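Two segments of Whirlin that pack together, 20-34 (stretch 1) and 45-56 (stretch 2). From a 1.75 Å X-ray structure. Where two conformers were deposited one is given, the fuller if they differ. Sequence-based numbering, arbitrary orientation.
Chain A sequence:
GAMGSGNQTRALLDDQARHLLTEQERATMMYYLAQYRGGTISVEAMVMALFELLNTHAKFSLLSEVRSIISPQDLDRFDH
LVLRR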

# COMPACT_ATOMS: atom_id res chain seq x y z
N LEU A 20 6.91 1.39 -11.21
CA LEU A 20 5.56 0.96 -11.60
C LEU A 20 4.49 2.06 -11.66
O LEU A 20 3.47 1.86 -12.33
CB LEU A 20 5.09 -0.17 -10.67
CG LEU A 20 5.95 -1.46 -10.66
CD1 LEU A 20 5.58 -2.36 -9.51
CD2 LEU A 20 5.83 -2.22 -11.98
N LEU A 21 4.69 3.18 -10.95
CA LEU A 21 3.70 4.25 -10.88
C LEU A 21 4.19 5.58 -11.44
O LEU A 21 5.39 5.89 -11.36
CB LEU A 21 3.30 4.48 -9.41
CG LEU A 21 2.78 3.28 -8.59
CD1 LEU A 21 2.54 3.70 -7.14
CD2 LEU A 21 1.50 2.70 -9.19
N THR A 22 3.25 6.43 -11.91
CA THR A 22 3.56 7.80 -12.35
C THR A 22 3.82 8.60 -11.06
O THR A 22 3.48 8.12 -9.98
CB THR A 22 2.35 8.42 -13.08
OG1 THR A 22 1.26 8.57 -12.15
CG2 THR A 22 1.91 7.61 -14.31
N GLU A 23 4.35 9.84 -11.17
CA GLU A 23 4.57 10.70 -10.01
C GLU A 23 3.24 10.91 -9.25
O GLU A 23 3.22 10.83 -8.03
CB GLU A 23 5.18 12.05 -10.41
CG GLU A 23 5.51 12.96 -9.24
CD GLU A 23 4.38 13.81 -8.66
OE1 GLU A 23 3.43 14.13 -9.40
OE2 GLU A 23 4.46 14.15 -7.45
N GLN A 24 2.14 11.17 -10.00
CA GLN A 24 0.82 11.42 -9.40
C GLN A 24 0.27 10.18 -8.67
O GLN A 24 -0.27 10.32 -7.57
CB GLN A 24 -0.16 11.98 -10.44
CG GLN A 24 0.22 13.41 -10.87
CD GLN A 24 -0.16 14.46 -9.84
OE1 GLN A 24 -1.32 14.85 -9.73
NE2 GLN A 24 0.78 14.92 -9.03
N GLU A 25 0.43 8.99 -9.26
CA GLU A 25 -0.02 7.73 -8.62
C GLU A 25 0.82 7.46 -7.37
O GLU A 25 0.29 7.03 -6.35
CB GLU A 25 0.11 6.56 -9.59
CG GLU A 25 -0.88 6.55 -10.74
CD GLU A 25 -0.63 5.39 -11.69
OE1 GLU A 25 0.55 5.12 -12.02
OE2 GLU A 25 -1.62 4.71 -12.05
N ARG A 26 2.14 7.70 -7.45
CA ARG A 26 3.05 7.53 -6.32
C ARG A 26 2.64 8.49 -5.17
O ARG A 26 2.58 8.07 -4.02
CB ARG A 26 4.51 7.77 -6.76
CG ARG A 26 5.54 7.53 -5.65
CD ARG A 26 6.97 7.45 -6.16
NE ARG A 26 7.34 8.51 -7.11
CZ ARG A 26 7.75 9.73 -6.79
NH1 ARG A 26 7.85 10.09 -5.51
NH2 ARG A 26 8.05 10.61 -7.73
N ALA A 27 2.28 9.75 -5.52
CA ALA A 27 1.80 10.73 -4.53
C ALA A 27 0.52 10.19 -3.84
O ALA A 27 0.40 10.33 -2.63
CB ALA A 27 1.51 12.07 -5.21
N THR A 28 -0.40 9.56 -4.61
CA THR A 28 -1.63 8.98 -4.02
C THR A 28 -1.28 7.85 -3.03
O THR A 28 -1.79 7.83 -1.90
CB THR A 28 -2.60 8.53 -5.13
OG1 THR A 28 -2.94 9.67 -5.92
CG2 THR A 28 -3.88 7.89 -4.58
N MSE A 29 -0.39 6.94 -3.43
CA MSE A 29 0.02 5.86 -2.55
C MSE A 29 0.63 6.40 -1.25
O MSE A 29 0.23 5.96 -0.18
CB MSE A 29 1.01 4.91 -3.23
CG MSE A 29 1.48 3.80 -2.30
SE MSE A 29 2.67 2.62 -3.22
CE MSE A 29 1.28 1.35 -3.62
N MSE A 30 1.57 7.36 -1.36
CA MSE A 30 2.25 7.93 -0.20
C MSE A 30 1.27 8.67 0.71
O MSE A 30 1.37 8.55 1.93
CB MSE A 30 3.45 8.80 -0.61
CG MSE A 30 4.54 8.02 -1.36
SE MSE A 30 5.08 6.36 -0.44
CE MSE A 30 6.20 7.14 0.95
N TYR A 31 0.27 9.34 0.11
CA TYR A 31 -0.78 10.03 0.86
C TYR A 31 -1.55 9.06 1.76
O TYR A 31 -1.67 9.31 2.96
CB TYR A 31 -1.75 10.77 -0.11
CG TYR A 31 -2.99 11.29 0.59
CD1 TYR A 31 -2.90 12.30 1.55
CD2 TYR A 31 -4.24 10.72 0.35
CE1 TYR A 31 -4.03 12.75 2.22
CE2 TYR A 31 -5.38 11.16 1.03
CZ TYR A 31 -5.27 12.17 1.95
OH TYR A 31 -6.39 12.56 2.63
N TYR A 32 -2.08 7.95 1.17
CA TYR A 32 -2.85 6.97 1.95
C TYR A 32 -2.02 6.29 3.01
O TYR A 32 -2.49 6.10 4.14
CB TYR A 32 -3.55 5.97 1.04
CG TYR A 32 -4.78 6.61 0.40
CD1 TYR A 32 -5.88 6.98 1.18
CD2 TYR A 32 -4.81 6.89 -0.95
CE1 TYR A 32 -6.99 7.61 0.61
CE2 TYR A 32 -5.93 7.51 -1.54
CZ TYR A 32 -7.00 7.88 -0.75
OH TYR A 32 -8.12 8.49 -1.29
N LEU A 33 -0.77 6.00 2.68
CA LEU A 33 0.15 5.39 3.65
C LEU A 33 0.41 6.33 4.85
O LEU A 33 0.41 5.87 5.99
CB LEU A 33 1.45 5.06 2.91
CG LEU A 33 1.62 3.60 2.39
CD1 LEU A 33 0.40 3.09 1.63
CD2 LEU A 33 2.83 3.49 1.51
N ALA A 34 0.54 7.66 4.59
CA ALA A 34 0.75 8.66 5.64
C ALA A 34 -0.49 8.84 6.49
O ALA A 34 -0.37 9.04 7.70
CB ALA A 34 1.21 9.99 5.04
N ALA A 45 -9.31 0.67 5.46
CA ALA A 45 -9.62 1.83 4.62
C ALA A 45 -8.43 2.11 3.69
O ALA A 45 -8.62 2.40 2.50
CB ALA A 45 -9.95 3.04 5.47
N MSE A 46 -7.20 1.95 4.21
CA MSE A 46 -5.99 2.16 3.41
C MSE A 46 -5.90 1.14 2.28
O MSE A 46 -5.61 1.50 1.12
CB MSE A 46 -4.73 2.10 4.31
CG MSE A 46 -3.47 2.55 3.59
SE MSE A 46 -1.90 1.67 4.32
CE MSE A 46 -2.30 -0.22 3.78
N VAL A 47 -6.16 -0.16 2.59
CA VAL A 47 -6.12 -1.22 1.60
C VAL A 47 -7.14 -0.94 0.48
O VAL A 47 -6.80 -1.07 -0.70
CB VAL A 47 -6.34 -2.60 2.28
CG1 VAL A 47 -6.75 -3.66 1.26
CG2 VAL A 47 -5.07 -3.03 3.03
N MSE A 48 -8.38 -0.59 0.85
CA MSE A 48 -9.42 -0.30 -0.15
C MSE A 48 -9.02 0.84 -1.09
O MSE A 48 -9.22 0.74 -2.31
CB MSE A 48 -10.75 -0.04 0.54
CG MSE A 48 -11.27 -1.29 1.25
SE MSE A 48 -13.07 -1.09 1.87
CE MSE A 48 -12.82 0.30 3.14
N ALA A 49 -8.37 1.88 -0.56
CA ALA A 49 -7.89 3.01 -1.36
C ALA A 49 -6.81 2.53 -2.33
O ALA A 49 -6.81 2.92 -3.50
CB ALA A 49 -7.34 4.09 -0.46
N LEU A 50 -5.92 1.64 -1.87
CA LEU A 50 -4.86 1.07 -2.73
C LEU A 50 -5.43 0.17 -3.81
O LEU A 50 -4.91 0.17 -4.93
CB LEU A 50 -3.78 0.36 -1.91
CG LEU A 50 -2.94 1.29 -0.99
CD1 LEU A 50 -1.86 0.53 -0.32
CD2 LEU A 50 -2.28 2.44 -1.78
N PHE A 51 -6.53 -0.57 -3.52
CA PHE A 51 -7.19 -1.40 -4.53
C PHE A 51 -7.73 -0.51 -5.68
O PHE A 51 -7.75 -0.93 -6.84
CB PHE A 51 -8.37 -2.17 -3.89
CG PHE A 51 -8.03 -3.36 -3.02
CD1 PHE A 51 -6.81 -4.01 -3.13
CD2 PHE A 51 -8.99 -3.91 -2.16
CE1 PHE A 51 -6.53 -5.15 -2.37
CE2 PHE A 51 -8.70 -5.05 -1.39
CZ PHE A 51 -7.47 -5.65 -1.49
N GLU A 52 -8.15 0.73 -5.36
CA GLU A 52 -8.64 1.69 -6.36
C GLU A 52 -7.49 2.24 -7.21
O GLU A 52 -7.67 2.55 -8.38
CB GLU A 52 -9.39 2.85 -5.68
CG GLU A 52 -10.67 2.43 -4.97
CD GLU A 52 -11.81 1.94 -5.85
OE1 GLU A 52 -11.75 2.11 -7.09
OE2 GLU A 52 -12.80 1.44 -5.28
N LEU A 53 -6.31 2.35 -6.61
CA LEU A 53 -5.13 2.89 -7.29
C LEU A 53 -4.40 1.86 -8.16
O LEU A 53 -3.99 2.17 -9.28
CB LEU A 53 -4.17 3.45 -6.22
CG LEU A 53 -2.87 4.08 -6.71
CD1 LEU A 53 -3.13 5.39 -7.45
CD2 LEU A 53 -1.91 4.31 -5.55
N LEU A 54 -4.17 0.67 -7.61
CA LEU A 54 -3.37 -0.38 -8.24
C LEU A 54 -4.20 -1.23 -9.20
O LEU A 54 -4.62 -2.34 -8.87
CB LEU A 54 -2.68 -1.21 -7.13
CG LEU A 54 -1.89 -0.40 -6.09
CD1 LEU A 54 -1.37 -1.29 -4.99
CD2 LEU A 54 -0.74 0.41 -6.75
N ASN A 55 -4.45 -0.68 -10.40
CA ASN A 55 -5.33 -1.28 -11.41
C ASN A 55 -4.74 -2.43 -12.21
O ASN A 55 -5.49 -3.30 -12.64
CB ASN A 55 -5.89 -0.21 -12.35
CG ASN A 55 -4.84 0.52 -13.16
OD1 ASN A 55 -3.88 1.04 -12.62
ND2 ASN A 55 -5.01 0.58 -14.46
N THR A 56 -3.42 -2.45 -12.45
CA THR A 56 -2.81 -3.51 -13.27
C THR A 56 -2.19 -4.63 -12.43
O THR A 56 -1.97 -4.47 -11.23
CB THR A 56 -1.75 -2.91 -14.21
OG1 THR A 56 -0.62 -2.56 -13.41
CG2 THR A 56 -2.26 -1.72 -15.01
O HOH W 1 -4.46 4.00 -13.79

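The most distinctive feature of this contact is a methyl group set almost exactly over an aromatic ring: Ala49 CB lies 3.5 Å from the centroid of the Tyr32 ring (CG to CZ) and only 5° off the ring normal, the geometry of a CH-pi interaction. Tyr32 reaches this position with chi1 at -76° (m) and chi2 at -66°, which lays its ring face over the second helix. Alanine suits the place because its single methyl, pointing toward the first stretch, meets the ring at contact distance.

The ring sits where the backbones come close. Helices 23-34 and 45-53 run nearly antiparallel, at 172°, with an axial closest approach of 9.7 Å. The CA-CA distance is 5.9 Å for Tyr32 and Met46, 6.8 Å for Met29 and Leu50, and 7.2 Å for Glu25 and Leu53. At the Tyr32 backbone, Met46 CG packs 3.7 Å from Tyr32 O.

No direct hydrogen bond crosses between the stretches; the 522 Å² buried, both sides summed, is covered largely by apolar side chains. Leu53 loses the most, 93 Å². Its CB points toward the first helix, and its rotamer is t,p. Leu53 CD2 lies 3.6 Å from Glu25 O and 3.8 Å from Met29 CB, and Leu53 CD1 lies 3.9 Å from Thr28 CG2 and 4.1 Å from Glu25 CB, so both methyls share one patch, spread over one helical turn.

Met29 and Leu33 leave their helix sideways, but their ends come nearer the partner. Met29 is a selenomethionine, and its extended chi1 and chi2 (both t) carry CE to 3.8 Å from Leu54 CD2, with CG 4.0 Å from Leu50 CD2. Leu33 CD1 fits between Met46 SE, also of a selenomethionine, at 3.8 Å and Leu50 CD1 at 3.9 Å. Leu21, just before the helix, extends the apolar seam: its CD2 is 4.0 Å from Leu54 CD2. All six are buried, and their side chains have no hydrogen-bonding demand to meet; long, unbranched Met29 reaches as far as Leu54, while the leucines offer terminal methyls.

Polar groups gather at the end near Glu25. There Thr22 OG1 caps the helix by accepting from Glu25 N at 3.0 Å, and Glu25 OE1 accepts from Thr22 N at 3.0 Å, a reciprocal pair that steadies the carboxylate. Water 1 lies within reach of both stretches, 3.2 Å from Asn55 OD1 and, more weakly, 3.4 Å from Glu25 OE2.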